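Long-range contacts in putative oxidoreductase (Klebsiella pneumoniae subsp. pneumoniae MGH 78578, PDB 3E82), which probably acts as a nucleotide-dependent (NAD or NADP) oxidoreductase of the Gfo/Idh/MocA family, its substrate not established: residues Leu102-Ala107 / Val326-Glu331; Gln196-Asn201 / Gln343-Ser348. All coordinates share one frame; numbering follows the deposited sequence.

Contact 1 (Leu102-Ala107 / Val326-Glu331); sequences LDMQEA and VMAVLE
Met104 and Met327, both present as selenomethionine, reach past each other in opposite directions and account for most of the surface buried between the start of helix 104-116 and the middle of helix 320-339. The methyl of Met327 does the touching on one side: its CE lies 3.4 Å from Asp103 C and 3.6 Å from Met104 CG, pressed against the backbone just where the helix begins. A bend at the end of the Met327 chain (chi3 56°) turns that methyl to this place, while its SE rests 4.0 Å from Ala107 CB. Met104 bends likewise at chi3, and its CE packs on Ala328 CB at 3.7 Å. Glu331 runs past Met104 in the reverse sense, its carboxylate beside the selenoether, with OE1 3.5 Å from Met104 SE. The other oxygen, Glu331 OE2, accepts from a water at 2.7 Å, and this water in turn accepts from Met104 N, so a single solvent molecule carries the polar link to the first turn. Asp103 is the N-cap of that turn; Glu106 N donates to Asp103 OD1 at 2.9 Å in a nearly straight bond (166°). Leu324 and Leu347 extend the apolar patch. The arrangement is helix-to-helix packing at the junction of the NAD-binding Rossmann domain and the C-terminal alpha/beta domain, the two-domain build of the Gfo/Idh/MocA family.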
loop_
_atom_site.group_PDB
_atom_site.type_symbol
_atom_site.label_atom_id
_atom_site.label_comp_id
_atom_site.label_asym_id
_atom_site.label_seq_id
_atom_site.Cartn_x
_atom_site.Cartn_y
_atom_site.Cartn_z
ATOM N N LEU B 102 25.068 14.371 3.879
ATOM C CA LEU B 102 24.404 14.443 2.585
ATOM C C LEU B 102 24.646 13.193 1.746
ATOM O O LEU B 102 23.891 12.917 0.816
ATOM C CB LEU B 102 24.830 15.711 1.841
ATOM C CG LEU B 102 24.435 16.990 2.592
ATOM C CD1 LEU B 102 24.783 18.210 1.752
ATOM C CD2 LEU B 102 22.936 16.971 2.894
ATOM N N ASP B 103 25.695 12.436 2.065
ATOM C CA ASP B 103 25.969 11.192 1.352
ATOM C C ASP B 103 26.536 10.160 2.308
ATOM O O ASP B 103 27.008 10.502 3.392
ATOM C CB ASP B 103 26.903 11.392 0.141
ATOM C CG ASP B 103 28.340 11.729 0.524
ATOM O OD1 ASP B 103 28.776 11.442 1.660
ATOM O OD2 ASP B 103 29.052 12.272 -0.350
HETATM N N MSE B 104 26.501 8.896 1.909
HETATM C CA MSE B 104 26.971 7.837 2.786
HETATM C C MSE B 104 28.457 7.774 3.110
HETATM O O MSE B 104 28.823 7.392 4.222
HETATM C CB MSE B 104 26.473 6.496 2.266
HETATM C CG MSE B 104 24.959 6.401 2.365
HETATM SE SE MSE B 104 24.298 4.679 1.853
HETATM C CE MSE B 104 24.781 3.692 3.457
ATOM N N GLN B 105 29.324 8.150 2.174
ATOM C CA GLN B 105 30.740 8.088 2.504
ATOM C C GLN B 105 31.079 9.042 3.657
ATOM O O GLN B 105 31.832 8.676 4.551
ATOM C CB GLN B 105 31.631 8.358 1.271
ATOM C CG GLN B 105 31.814 9.796 0.848
ATOM C CD GLN B 105 33.049 9.982 -0.056
ATOM O OE1 GLN B 105 33.230 9.267 -1.042
ATOM N NE2 GLN B 105 33.892 10.950 0.287
ATOM N N GLU B 106 30.509 10.245 3.667
ATOM C CA GLU B 106 30.799 11.174 4.755
ATOM C C GLU B 106 30.218 10.638 6.060
ATOM O O GLU B 106 30.815 10.805 7.123
ATOM C CB GLU B 106 30.245 12.570 4.461
ATOM C CG GLU B 106 30.771 13.165 3.158
ATOM C CD GLU B 106 31.135 14.640 3.276
ATOM O OE1 GLU B 106 30.444 15.379 4.014
ATOM O OE2 GLU B 106 32.112 15.060 2.613
ATOM N N ALA B 107 29.058 9.987 5.985
ATOM C CA ALA B 107 28.466 9.417 7.192
ATOM C C ALA B 107 29.466 8.391 7.740
ATOM O O ALA B 107 29.783 8.384 8.926
ATOM C CB ALA B 107 27.137 8.737 6.863
ATOM N N VAL B 326 19.327 3.770 7.768
ATOM C CA VAL B 326 18.170 4.514 7.263
ATOM C C VAL B 326 18.548 5.150 5.927
ATOM O O VAL B 326 17.787 5.099 4.961
ATOM C CB VAL B 326 17.751 5.626 8.246
ATOM C CG1 VAL B 326 16.755 6.585 7.575
ATOM C CG2 VAL B 326 17.144 5.005 9.494
HETATM N N MSE B 327 19.741 5.743 5.876
HETATM C CA MSE B 327 20.203 6.386 4.653
HETATM C C MSE B 327 20.291 5.362 3.526
HETATM O O MSE B 327 19.936 5.652 2.389
HETATM C CB MSE B 327 21.575 7.044 4.872
HETATM C CG MSE B 327 21.539 8.292 5.745
HETATM SE SE MSE B 327 23.303 9.139 5.858
HETATM C CE MSE B 327 23.608 9.386 3.954
ATOM N N ALA B 328 20.747 4.159 3.852
ATOM C CA ALA B 328 20.880 3.106 2.853
ATOM C C ALA B 328 19.523 2.756 2.243
ATOM O O ALA B 328 19.391 2.634 1.022
ATOM C CB ALA B 328 21.504 1.876 3.477
ATOM N N VAL B 329 18.518 2.609 3.098
ATOM C CA VAL B 329 17.166 2.284 2.637
ATOM C C VAL B 329 16.605 3.458 1.839
ATOM O O VAL B 329 16.006 3.288 0.777
ATOM C CB VAL B 329 16.228 1.999 3.838
ATOM C CG1 VAL B 329 14.794 1.803 3.353
ATOM C CG2 VAL B 329 16.725 0.765 4.597
ATOM N N LEU B 330 16.808 4.654 2.370
ATOM C CA LEU B 330 16.334 5.866 1.729
ATOM C C LEU B 330 16.846 5.932 0.287
ATOM O O LEU B 330 16.070 6.127 -0.646
ATOM C CB LEU B 330 16.821 7.084 2.522
ATOM C CG LEU B 330 16.009 8.365 2.359
ATOM C CD1 LEU B 330 14.662 8.191 3.051
ATOM C CD2 LEU B 330 16.784 9.552 2.966
ATOM N N GLU B 331 18.151 5.754 0.110
ATOM C CA GLU B 331 18.752 5.803 -1.217
ATOM C C GLU B 331 18.356 4.619 -2.088
ATOM O O GLU B 331 18.130 4.776 -3.283
ATOM C CB GLU B 331 20.276 5.886 -1.091
ATOM C CG GLU B 331 20.716 7.088 -0.253
ATOM C CD GLU B 331 22.210 7.322 -0.283
ATOM O OE1 GLU B 331 22.940 6.443 -0.789
ATOM O OE2 GLU B 331 22.646 8.388 0.211
HETATM O O HOH W 1 25.215 8.542 -0.469
#

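Contact 2 (Gln196-Asn201 / Gln343-Ser348)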
loop_
_atom_site.group_PDB
_atom_site.type_symbol
_atom_site.label_atom_id
_atom_site.label_comp_id
_atom_site.label_asym_id
_atom_site.label_seq_id
_atom_site.Cartn_x
_atom_site.Cartn_y
_atom_site.Cartn_z
ATOM N N GLN B 196 15.560 -7.481 3.181
ATOM C CA GLN B 196 16.371 -8.177 2.195
ATOM C C GLN B 196 16.493 -7.355 0.915
ATOM O O GLN B 196 17.523 -7.392 0.244
ATOM C CB GLN B 196 15.769 -9.542 1.875
ATOM C CG GLN B 196 16.641 -10.393 0.959
ATOM C CD GLN B 196 16.293 -11.862 1.037
ATOM O OE1 GLN B 196 16.175 -12.415 2.127
ATOM N NE2 GLN B 196 16.140 -12.506 -0.111
ATOM N N SER B 197 15.436 -6.620 0.573
ATOM C CA SER B 197 15.450 -5.780 -0.624
ATOM C C SER B 197 14.475 -4.620 -0.468
ATOM O O SER B 197 13.585 -4.652 0.378
ATOM C CB SER B 197 15.096 -6.598 -1.863
ATOM O OG SER B 197 13.733 -6.974 -1.861
ATOM N N VAL B 198 14.655 -3.592 -1.284
ATOM C CA VAL B 198 13.815 -2.403 -1.221
ATOM C C VAL B 198 13.267 -2.076 -2.598
ATOM O O VAL B 198 13.999 -2.081 -3.590
ATOM C CB VAL B 198 14.624 -1.181 -0.699
ATOM C CG1 VAL B 198 13.767 0.062 -0.716
ATOM C CG2 VAL B 198 15.128 -1.450 0.709
ATOM N N GLN B 199 11.974 -1.798 -2.662
ATOM C CA GLN B 199 11.346 -1.458 -3.923
ATOM C C GLN B 199 10.694 -0.092 -3.732
ATOM O O GLN B 199 10.048 0.161 -2.717
ATOM C CB GLN B 199 10.316 -2.533 -4.294
ATOM C CG GLN B 199 9.768 -2.446 -5.703
ATOM C CD GLN B 199 8.635 -1.449 -5.817
ATOM O OE1 GLN B 199 7.753 -1.414 -4.957
ATOM N NE2 GLN B 199 8.639 -0.642 -6.886
ATOM N N GLY B 200 10.877 0.797 -4.698
ATOM C CA GLY B 200 10.302 2.117 -4.555
ATOM C C GLY B 200 9.587 2.690 -5.763
ATOM O O GLY B 200 9.932 2.406 -6.906
ATOM N N ASN B 201 8.591 3.520 -5.485
ATOM C CA ASN B 201 7.808 4.186 -6.518
ATOM C C ASN B 201 7.587 5.590 -5.961
ATOM O O ASN B 201 6.820 5.773 -5.005
ATOM C CB ASN B 201 6.474 3.469 -6.713
ATOM C CG ASN B 201 5.784 3.861 -8.005
ATOM O OD1 ASN B 201 5.845 5.019 -8.439
ATOM N ND2 ASN B 201 5.115 2.901 -8.624
ATOM N N GLN B 343 16.002 -3.153 -5.221
ATOM C CA GLN B 343 17.361 -2.864 -4.767
ATOM C C GLN B 343 17.744 -3.496 -3.433
ATOM O O GLN B 343 16.888 -3.787 -2.600
ATOM C CB GLN B 343 17.542 -1.343 -4.654
ATOM C CG GLN B 343 17.221 -0.533 -5.908
ATOM C CD GLN B 343 18.276 -0.686 -6.995
ATOM O OE1 GLN B 343 19.472 -0.748 -6.707
ATOM N NE2 GLN B 343 17.840 -0.733 -8.249
ATOM N N THR B 344 19.043 -3.703 -3.230
ATOM C CA THR B 344 19.546 -4.248 -1.969
ATOM C C THR B 344 20.246 -3.075 -1.279
ATOM O O THR B 344 20.441 -2.037 -1.904
ATOM C CB THR B 344 20.521 -5.435 -2.207
ATOM O OG1 THR B 344 21.494 -5.086 -3.200
ATOM C CG2 THR B 344 19.751 -6.663 -2.678
ATOM N N LEU B 345 20.605 -3.204 -0.006
ATOM C CA LEU B 345 21.248 -2.087 0.699
ATOM C C LEU B 345 22.769 -2.062 0.565
ATOM O O LEU B 345 23.425 -3.104 0.599
ATOM C CB LEU B 345 20.879 -2.109 2.186
ATOM C CG LEU B 345 19.399 -2.267 2.552
ATOM C CD1 LEU B 345 19.242 -2.116 4.056
ATOM C CD2 LEU B 345 18.559 -1.223 1.826
ATOM N N ASP B 346 23.330 -0.864 0.422
ATOM C CA ASP B 346 24.774 -0.724 0.282
ATOM C C ASP B 346 25.454 -0.523 1.634
ATOM O O ASP B 346 25.897 0.580 1.963
ATOM C CB ASP B 346 25.107 0.440 -0.657
ATOM C CG ASP B 346 26.592 0.526 -0.975
ATOM O OD1 ASP B 346 27.320 -0.466 -0.728
ATOM O OD2 ASP B 346 27.027 1.585 -1.483
ATOM N N LEU B 347 25.518 -1.603 2.409
ATOM C CA LEU B 347 26.137 -1.612 3.735
ATOM C C LEU B 347 27.159 -2.749 3.751
ATOM O O LEU B 347 26.924 -3.807 3.171
ATOM C CB LEU B 347 25.088 -1.869 4.822
ATOM C CG LEU B 347 23.907 -0.905 4.982
ATOM C CD1 LEU B 347 22.846 -1.507 5.919
ATOM C CD2 LEU B 347 24.413 0.419 5.527
ATOM N N SER B 348 28.290 -2.530 4.412
ATOM C CA SER B 348 29.334 -3.541 4.488
ATOM C C SER B 348 28.963 -4.678 5.442
ATOM O O SER B 348 27.994 -4.587 6.195
ATOM C CB SER B 348 30.635 -2.899 4.952
ATOM O OG SER B 348 30.513 -2.430 6.279
#
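Val198 and Gln343 exchange two backbone hydrogen bonds as an antiparallel hydrogen-bonded pair, a single bridge. Val198 N donates to Gln343 O at 2.6 Å, with Val198 N in the plane of the Gln343 carbonyl, and Gln343 N returns a bond to Val198 O at 2.8 Å, tilted 18° from the plane of the Val198 carbonyl. Both bonds are fairly straight at the hydrogen, 160° and 164°, and together they satisfy the N-H and C=O of both residues. On one side of the bridge the side chains of Val198 and Leu345 cross at about a right angle, Val198 CG2 meeting Leu345 CD2 at 3.6 Å. Thr344 adds a lighter contact, its CG2 standing 3.7 Å from Gln196 O. The polar ends of the side chains look to other partners. Gln343 is bent at chi2, which turns CD aside, and the end of the side chain leads away from the strand; NE2 donates to Met341 O and OE1 accepts from Arg335 NE. Ser197 OG bonds to Asn220 ND2, and Gln196 and Ser197 both face Asn220 in a classic beta bulge. Asn201 is held through its amide by Lys225 and Asn220 of the second subunit. Strand 197-203 is an edge strand of its mixed sheet within this chain: strand 214-220 lines one edge, the chain at Gln343 meets the other, and helix 320-339 packs against Leu345 through Val329 and Ala332.

From the N terminus, the chain lays down five of the six strands of the parallel Rossmann sheet, then enters helix 104-116, where contact 1 begins; strand 121-123 completes the sheet. It then passes through strand 197-203, the first half of contact 2, and much of the mixed sheet before helix 320-339 closes contact 1. The loop after that helix closes contact 2, so the two closures cross rather than nest. Their centres lie about 12 Å apart, and they touch directly: Leu347 packs on both Met104 and Ala328, while Met104 CE also meets Asp346 O. Helix 320-339 and its following loop thus join the Rossmann domain to the edge of the mixed sheet, ahead of helix 349-356.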